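Local structure of acetylglutamate kinase (Streptococcus mutans, 3L86) at residues G53-A65 with Q120-Q132. The protein probably catalyses the ATP-dependent phosphorylation of N-acetyl-L-glutamate to N-acetyl-L-glutamyl 5-phosphate, a step of arginine biosynthesis, and belongs to the amino acid kinase family. Residues are numbered along the deposited sequence; the frame is centred on the assembly and turned at random.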
ATOM      1  N   GLY A  53     -12.870  11.811 -10.525  1.00 15.17           N
ATOM      2  CA  GLY A  53     -12.993  13.239 -10.128  1.00 16.00           C
ATOM      3  C   GLY A  53     -13.243  13.390  -8.643  1.00 15.27           C
ATOM      4  O   GLY A  53     -12.659  14.256  -8.002  1.00 16.21           O
ATOM      5  N   ASP A  54     -14.101  12.559  -8.056  1.00 15.19           N
ATOM      6  CA  ASP A  54     -14.314  12.655  -6.599  1.00 14.23           C
ATOM      7  C   ASP A  54     -12.989  12.471  -5.842  1.00 12.49           C
ATOM      8  O   ASP A  54     -12.710  13.176  -4.853  1.00 11.10           O
ATOM      9  CB  ASP A  54     -15.289  11.569  -6.073  1.00 14.59           C
ATOM     10  CG  ASP A  54     -16.732  11.817  -6.447  1.00 19.52           C
ATOM     11  OD1 ASP A  54     -17.089  12.967  -6.851  1.00 17.98           O
ATOM     12  OD2 ASP A  54     -17.512  10.836  -6.328  1.00 21.57           O
ATOM     13  N   PHE A  55     -12.205  11.469  -6.262  1.00 11.50           N
ATOM     14  CA  PHE A  55     -10.922  11.112  -5.579  1.00 10.74           C
ATOM     15  C   PHE A  55      -9.980  12.282  -5.622  1.00 11.47           C
ATOM     16  O   PHE A  55      -9.511  12.745  -4.597  1.00 10.75           O
ATOM     17  CB  PHE A  55     -10.248   9.853  -6.222  1.00 10.55           C
ATOM     18  CG  PHE A  55      -8.864   9.548  -5.683  1.00 11.15           C
ATOM     19  CD1 PHE A  55      -8.680   8.647  -4.637  1.00 11.69           C
ATOM     20  CD2 PHE A  55      -7.745  10.154  -6.234  1.00 13.99           C
ATOM     21  CE1 PHE A  55      -7.415   8.348  -4.147  1.00  9.32           C
ATOM     22  CE2 PHE A  55      -6.470   9.888  -5.715  1.00 13.29           C
ATOM     23  CZ  PHE A  55      -6.313   9.000  -4.672  1.00 10.00           C
ATOM     24  N   LEU A  56      -9.673  12.743  -6.840  1.00 11.28           N
ATOM     25  CA  LEU A  56      -8.771  13.875  -7.023  1.00 10.93           C
ATOM     26  C   LEU A  56      -9.191  15.174  -6.238  1.00 10.23           C
ATOM     27  O   LEU A  56      -8.349  15.833  -5.622  1.00  9.68           O
ATOM     28  CB  LEU A  56      -8.670  14.183  -8.544  1.00 10.69           C
ATOM     29  CG  LEU A  56      -8.084  13.049  -9.421  1.00 12.12           C
ATOM     30  CD1 LEU A  56      -8.218  13.349 -10.970  1.00 13.06           C
ATOM     31  CD2 LEU A  56      -6.611  12.757  -9.010  1.00  5.99           C
ATOM     32  N   SER A  57     -10.459  15.580  -6.304  1.00  9.76           N
ATOM     33  CA  SER A  57     -10.937  16.727  -5.444  1.00 10.50           C
ATOM     34  C   SER A  57     -10.820  16.507  -3.933  1.00  9.78           C
ATOM     35  O   SER A  57     -10.466  17.426  -3.157  1.00  9.93           O
ATOM     36  CB  SER A  57     -12.406  17.062  -5.749  1.00 11.02           C
ATOM     37  OG  SER A  57     -12.546  17.447  -7.119  1.00 17.29           O
ATOM     38  N   GLN A  58     -11.134  15.297  -3.484  1.00 10.01           N
ATOM     39  CA  GLN A  58     -11.065  14.986  -2.051  1.00  9.76           C
ATOM     40  C   GLN A  58      -9.632  15.104  -1.551  1.00 10.33           C
ATOM     41  O   GLN A  58      -9.374  15.701  -0.506  1.00 10.49           O
ATOM     42  CB  GLN A  58     -11.705  13.590  -1.718  1.00 10.61           C
ATOM     43  CG  GLN A  58     -11.701  13.233  -0.194  1.00  9.19           C
ATOM     44  CD  GLN A  58     -12.478  14.271   0.659  1.00 13.48           C
ATOM     45  OE1 GLN A  58     -11.910  15.199   1.242  1.00 14.09           O
ATOM     46  NE2 GLN A  58     -13.768  14.145   0.661  1.00 10.11           N
ATOM     47  N   ILE A  59      -8.680  14.536  -2.290  1.00 10.73           N
ATOM     48  CA  ILE A  59      -7.262  14.754  -1.945  1.00  8.82           C
ATOM     49  C   ILE A  59      -6.889  16.266  -1.892  1.00  8.53           C
ATOM     50  O   ILE A  59      -6.301  16.726  -0.889  1.00  8.49           O
ATOM     51  CB  ILE A  59      -6.305  13.975  -2.921  1.00  8.95           C
ATOM     52  CG1 ILE A  59      -6.557  12.443  -2.917  1.00  6.64           C
ATOM     53  CG2 ILE A  59      -4.851  14.217  -2.593  1.00  7.14           C
ATOM     54  CD1 ILE A  59      -6.289  11.715  -1.537  1.00 10.07           C
ATOM     55  N   LYS A  60      -7.142  17.021  -2.971  1.00  8.20           N
ATOM     56  CA  LYS A  60      -6.778  18.461  -3.003  1.00  8.34           C
ATOM     57  C   LYS A  60      -7.425  19.211  -1.814  1.00  8.94           C
ATOM     58  O   LYS A  60      -6.780  20.040  -1.182  1.00 10.25           O
ATOM     59  CB  LYS A  60      -7.261  19.154  -4.300  1.00  7.53           C
ATOM     60  CG  LYS A  60      -6.542  20.553  -4.421  1.00  8.03           C
ATOM     61  CD  LYS A  60      -6.856  21.345  -5.648  1.00 12.94           C
ATOM     62  CE  LYS A  60      -6.059  22.690  -5.550  1.00  7.43           C
ATOM     63  NZ  LYS A  60      -6.986  23.738  -4.936  1.00  7.42           N
ATOM     64  N   ASN A  61      -8.705  18.950  -1.543  1.00  9.37           N
ATOM     65  CA  ASN A  61      -9.452  19.641  -0.432  1.00  9.38           C
ATOM     66  C   ASN A  61      -8.888  19.282   0.934  1.00  9.34           C
ATOM     67  O   ASN A  61      -8.719  20.159   1.796  1.00  9.21           O
ATOM     68  CB  ASN A  61     -10.980  19.362  -0.487  1.00  8.07           C
ATOM     69  CG  ASN A  61     -11.601  19.887  -1.739  1.00  7.34           C
ATOM     70  OD1 ASN A  61     -11.033  20.766  -2.351  1.00  7.04           O
ATOM     71  ND2 ASN A  61     -12.813  19.400  -2.110  1.00  3.62           N
ATOM     72  N   TRP A  62      -8.570  18.003   1.156  1.00  9.13           N
ATOM     73  CA  TRP A  62      -7.834  17.673   2.400  1.00  8.33           C
ATOM     74  C   TRP A  62      -6.505  18.443   2.508  1.00  9.26           C
ATOM     75  O   TRP A  62      -6.116  18.925   3.604  1.00  9.26           O
ATOM     76  CB  TRP A  62      -7.568  16.145   2.573  1.00  9.58           C
ATOM     77  CG  TRP A  62      -8.747  15.289   3.128  1.00  6.48           C
ATOM     78  CD1 TRP A  62      -9.780  15.702   3.961  1.00  6.52           C
ATOM     79  CD2 TRP A  62      -8.961  13.891   2.878  1.00  7.54           C
ATOM     80  NE1 TRP A  62     -10.633  14.611   4.239  1.00  5.57           N
ATOM     81  CE2 TRP A  62     -10.143  13.501   3.583  1.00  6.18           C
ATOM     82  CE3 TRP A  62      -8.244  12.914   2.142  1.00  7.01           C
ATOM     83  CZ2 TRP A  62     -10.639  12.199   3.537  1.00  8.32           C
ATOM     84  CZ3 TRP A  62      -8.747  11.613   2.098  1.00  6.10           C
ATOM     85  CH2 TRP A  62      -9.899  11.256   2.820  1.00  6.29           C
ATOM     86  N   GLN A  63      -5.741  18.492   1.417  1.00  9.70           N
ATOM     87  CA  GLN A  63      -4.431  19.150   1.448  1.00  9.20           C
ATOM     88  C   GLN A  63      -4.637  20.661   1.707  1.00 10.49           C
ATOM     89  O   GLN A  63      -3.988  21.260   2.569  1.00 11.23           O
ATOM     90  CB  GLN A  63      -3.702  18.948   0.108  1.00 11.10           C
ATOM     91  CG  GLN A  63      -2.301  19.679   0.028  1.00  9.43           C
ATOM     92  CD  GLN A  63      -1.534  19.340  -1.252  1.00 12.76           C
ATOM     93  OE1 GLN A  63      -1.955  19.671  -2.372  1.00 11.94           O
ATOM     94  NE2 GLN A  63      -0.413  18.663  -1.089  1.00 12.91           N
ATOM     95  N   ASP A  64      -5.573  21.282   1.013  1.00  9.62           N
ATOM     96  CA  ASP A  64      -5.912  22.725   1.288  1.00 10.10           C
ATOM     97  C   ASP A  64      -6.457  23.041   2.691  1.00 12.07           C
ATOM     98  O   ASP A  64      -6.416  24.228   3.110  1.00 12.73           O
ATOM     99  CB  ASP A  64      -6.940  23.226   0.250  1.00  9.96           C
ATOM    100  CG  ASP A  64      -6.375  23.306  -1.180  1.00  9.48           C
ATOM    101  OD1 ASP A  64      -5.150  23.285  -1.374  1.00  8.87           O
ATOM    102  OD2 ASP A  64      -7.158  23.416  -2.141  1.00 12.03           O
ATOM    103  N   ALA A  65      -7.035  22.030   3.389  1.00 11.21           N
ATOM    104  CA  ALA A  65      -7.540  22.186   4.760  1.00 10.14           C
ATOM    105  C   ALA A  65      -6.476  21.860   5.780  1.00 11.09           C
ATOM    106  O   ALA A  65      -6.742  21.838   6.994  1.00 10.31           O
ATOM    107  CB  ALA A  65      -8.807  21.293   4.989  1.00 10.86           C
ATOM    108  N   GLN A 120       1.640  10.387  -9.948  1.00  9.18           N
ATOM    109  CA  GLN A 120       2.140  11.739  -9.804  1.00  9.98           C
ATOM    110  C   GLN A 120       1.606  12.712 -10.870  1.00 11.17           C
ATOM    111  O   GLN A 120       1.225  13.852 -10.534  1.00 11.10           O
ATOM    112  CB  GLN A 120       3.674  11.736  -9.742  1.00 10.40           C
ATOM    113  CG  GLN A 120       4.304  13.126  -9.845  1.00 11.51           C
ATOM    114  CD  GLN A 120       5.832  13.112  -9.994  1.00 13.04           C
ATOM    115  OE1 GLN A 120       6.560  12.882  -9.050  1.00 10.33           O
ATOM    116  NE2 GLN A 120       6.307  13.434 -11.191  1.00  9.46           N
ATOM    117  N   GLU A 121       1.530  12.272 -12.140  1.00 10.89           N
ATOM    118  CA  GLU A 121       1.022  13.148 -13.213  1.00 12.38           C
ATOM    119  C   GLU A 121      -0.507  13.466 -13.031  1.00 12.47           C
ATOM    120  O   GLU A 121      -0.909  14.615 -13.151  1.00 13.53           O
ATOM    121  CB  GLU A 121       1.337  12.595 -14.629  1.00 12.65           C
ATOM    122  CG  GLU A 121       2.845  12.353 -14.893  1.00 14.17           C
ATOM    123  CD  GLU A 121       3.162  11.487 -16.135  1.00 21.90           C
ATOM    124  OE1 GLU A 121       2.369  10.592 -16.550  1.00 23.76           O
ATOM    125  OE2 GLU A 121       4.274  11.666 -16.692  1.00 26.57           O
ATOM    126  N   LYS A 122      -1.352  12.476 -12.764  1.00 12.04           N
ATOM    127  CA  LYS A 122      -2.799  12.752 -12.543  1.00 11.13           C
ATOM    128  C   LYS A 122      -3.052  13.717 -11.373  1.00 11.65           C
ATOM    129  O   LYS A 122      -3.930  14.638 -11.466  1.00 11.71           O
ATOM    130  CB  LYS A 122      -3.603  11.458 -12.314  1.00 11.77           C
ATOM    131  CG  LYS A 122      -3.688  10.488 -13.493  1.00 14.00           C
ATOM    132  CD  LYS A 122      -4.711  10.996 -14.501  1.00 20.63           C
ATOM    133  CE  LYS A 122      -4.943   9.982 -15.607  1.00 23.68           C
ATOM    134  NZ  LYS A 122      -4.030  10.175 -16.743  1.00 25.75           N
ATOM    135  N   LEU A 123      -2.326  13.519 -10.258  1.00 11.09           N
ATOM    136  CA  LEU A 123      -2.430  14.410  -9.084  1.00  9.87           C
ATOM    137  C   LEU A 123      -1.934  15.849  -9.379  1.00 11.87           C
ATOM    138  O   LEU A 123      -2.633  16.863  -9.055  1.00 11.08           O
ATOM    139  CB  LEU A 123      -1.672  13.816  -7.878  1.00  8.71           C
ATOM    140  CG  LEU A 123      -2.302  12.578  -7.194  1.00  9.29           C
ATOM    141  CD1 LEU A 123      -1.321  11.786  -6.263  1.00  7.20           C
ATOM    142  CD2 LEU A 123      -3.528  13.025  -6.390  1.00  8.49           C
ATOM    143  N   ARG A 124      -0.731  15.977  -9.957  1.00 11.45           N
ATOM    144  CA  ARG A 124      -0.244  17.306 -10.342  1.00 12.46           C
ATOM    145  C   ARG A 124      -1.169  18.024 -11.325  1.00 13.25           C
ATOM    146  O   ARG A 124      -1.446  19.216 -11.169  1.00 15.25           O
ATOM    147  CB  ARG A 124       1.211  17.271 -10.819  1.00 12.14           C
ATOM    148  CG  ARG A 124       2.228  17.068  -9.692  1.00 13.21           C
ATOM    149  CD  ARG A 124       3.693  16.867 -10.234  1.00 14.83           C
ATOM    150  NE  ARG A 124       4.676  16.912  -9.148  1.00 14.39           N
ATOM    151  CZ  ARG A 124       5.993  16.811  -9.311  1.00 15.88           C
ATOM    152  NH1 ARG A 124       6.527  16.645 -10.501  1.00 16.38           N
ATOM    153  NH2 ARG A 124       6.793  16.861  -8.278  1.00 17.39           N
ATOM    154  N   GLN A 125      -1.662  17.318 -12.328  1.00 14.04           N
ATOM    155  CA  GLN A 125      -2.604  17.908 -13.255  1.00 16.45           C
ATOM    156  C   GLN A 125      -3.856  18.388 -12.531  1.00 16.59           C
ATOM    157  O   GLN A 125      -4.532  19.318 -12.991  1.00 16.91           O
ATOM    158  CB  GLN A 125      -2.971  16.933 -14.396  1.00 16.98           C
ATOM    159  CG  GLN A 125      -2.028  17.054 -15.562  1.00 23.60           C
ATOM    160  CD  GLN A 125      -1.692  15.757 -16.256  1.00 28.21           C
ATOM    161  OE1 GLN A 125      -2.498  14.816 -16.309  1.00 33.63           O
ATOM    162  NE2 GLN A 125      -0.478  15.695 -16.806  1.00 30.47           N
ATOM    163  N   ALA A 126      -4.171  17.789 -11.390  1.00 15.36           N
ATOM    164  CA  ALA A 126      -5.341  18.250 -10.669  1.00 14.52           C
ATOM    165  C   ALA A 126      -5.035  19.358  -9.660  1.00 14.58           C
ATOM    166  O   ALA A 126      -5.919  19.728  -8.903  1.00 15.13           O
ATOM    167  CB  ALA A 126      -6.086  17.066  -9.996  1.00 14.38           C
ATOM    168  N   GLY A 127      -3.801  19.880  -9.619  1.00 12.77           N
ATOM    169  CA  GLY A 127      -3.449  20.927  -8.656  1.00 11.62           C
ATOM    170  C   GLY A 127      -2.938  20.463  -7.289  1.00 12.35           C
ATOM    171  O   GLY A 127      -2.624  21.283  -6.437  1.00 11.21           O
ATOM    172  N   VAL A 128      -2.800  19.149  -7.082  1.00 11.18           N
ATOM    173  CA  VAL A 128      -2.152  18.614  -5.855  1.00 10.32           C
ATOM    174  C   VAL A 128      -0.613  18.705  -5.891  1.00 12.58           C
ATOM    175  O   VAL A 128       0.021  18.333  -6.896  1.00 14.28           O
ATOM    176  CB  VAL A 128      -2.560  17.146  -5.629  1.00  9.42           C
ATOM    177  CG1 VAL A 128      -1.881  16.572  -4.371  1.00  8.67           C
ATOM    178  CG2 VAL A 128      -4.075  17.066  -5.507  1.00  5.32           C
ATOM    179  N   SER A 129      -0.023  19.210  -4.817  1.00 11.88           N
ATOM    180  CA  SER A 129       1.411  19.247  -4.670  1.00 14.47           C
ATOM    181  C   SER A 129       1.939  17.940  -4.064  1.00 12.72           C
ATOM    182  O   SER A 129       1.536  17.570  -2.970  1.00 12.41           O
ATOM    183  CB  SER A 129       1.830  20.479  -3.833  1.00 15.27           C
ATOM    184  OG  SER A 129       3.072  20.211  -3.190  1.00 21.45           O
ATOM    185  N   CYS A 130       2.811  17.240  -4.804  1.00 12.01           N
ATOM    186  CA  CYS A 130       3.256  15.868  -4.475  1.00 11.86           C
ATOM    187  C   CYS A 130       4.580  15.546  -5.211  1.00 12.74           C
ATOM    188  O   CYS A 130       4.955  16.265  -6.147  1.00 12.64           O
ATOM    189  CB  CYS A 130       2.201  14.808  -4.919  1.00  9.21           C
ATOM    190  SG  CYS A 130       1.773  14.786  -6.705  1.00 10.95           S
ATOM    191  N   GLN A 131       5.240  14.445  -4.822  1.00 12.17           N
ATOM    192  CA  GLN A 131       6.543  14.066  -5.406  1.00 13.25           C
ATOM    193  C   GLN A 131       6.759  12.557  -5.289  1.00 11.48           C
ATOM    194  O   GLN A 131       6.658  12.038  -4.222  1.00 11.60           O
ATOM    195  CB  GLN A 131       7.702  14.805  -4.654  1.00 12.99           C
ATOM    196  CG  GLN A 131       9.108  14.408  -5.144  1.00 16.88           C
ATOM    197  CD  GLN A 131       9.311  14.725  -6.611  1.00 19.49           C
ATOM    198  OE1 GLN A 131       9.199  15.889  -7.017  1.00 24.85           O
ATOM    199  NE2 GLN A 131       9.628  13.704  -7.425  1.00 19.68           N
ATOM    200  N   GLN A 132       7.052  11.866  -6.383  1.00 11.95           N
ATOM    201  CA  GLN A 132       7.484  10.440  -6.322  1.00 12.94           C
ATOM    202  C   GLN A 132       8.880  10.324  -5.697  1.00 13.75           C
ATOM    203  O   GLN A 132       9.812  11.015  -6.179  1.00 12.82           O
ATOM    204  CB  GLN A 132       7.494   9.863  -7.745  1.00 13.17           C
ATOM    205  CG  GLN A 132       8.031   8.459  -7.898  1.00 14.76           C
ATOM    206  CD  GLN A 132       7.896   7.962  -9.362  1.00 16.75           C
ATOM    207  OE1 GLN A 132       8.236   8.671 -10.320  1.00 14.57           O
ATOM    208  NE2 GLN A 132       7.388   6.771  -9.526  1.00 12.65           N
TER
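A Schellman motif ends helix 101-125, and helix 53-64 packs against it and the turn that follows: L56 and K60 meet A126 and V128, and Q63 reaches S129. G127, with positive phi, is the C' residue of the motif; V128 N bonds back to L123 O and G127 N to R124 O. The two helix segments cross at -67°. Q63 makes the polar part of the contact. Its CG lies anti to the backbone N (chi1 178°) and the chain runs on extended, which carries the amide across to the backbone of S129. S129 N donates to Q63 OE1 at 3.2 Å, on a lone pair in the carbonyl plane. Q63 NE2 donates to S129 O at 2.9 Å; the oxygen lies in the plane of the Q63 amide, and the bond uses one of its lone pairs. The two bonds fix the rotation of the amide. V128 CG2 lies against the helix backbone, 3.9 Å from K60 CA, and also meets I59 CG2. L56 CB touches A126 CB at 4.1 Å, while L56 CD2 reaches L123 CD2 at 4.1 Å. K60 runs past the turn, with CD 3.8 Å from A126 O, and its NZ forms a salt bridge with D64. Beneath the contact lies the central sheet: I59, Q63 and V128 touch I174 of strand 174-182, L123 touches I71 and I176, and S129 and Q131 lead strand 130-132 into parallel pairing with strand 174-182.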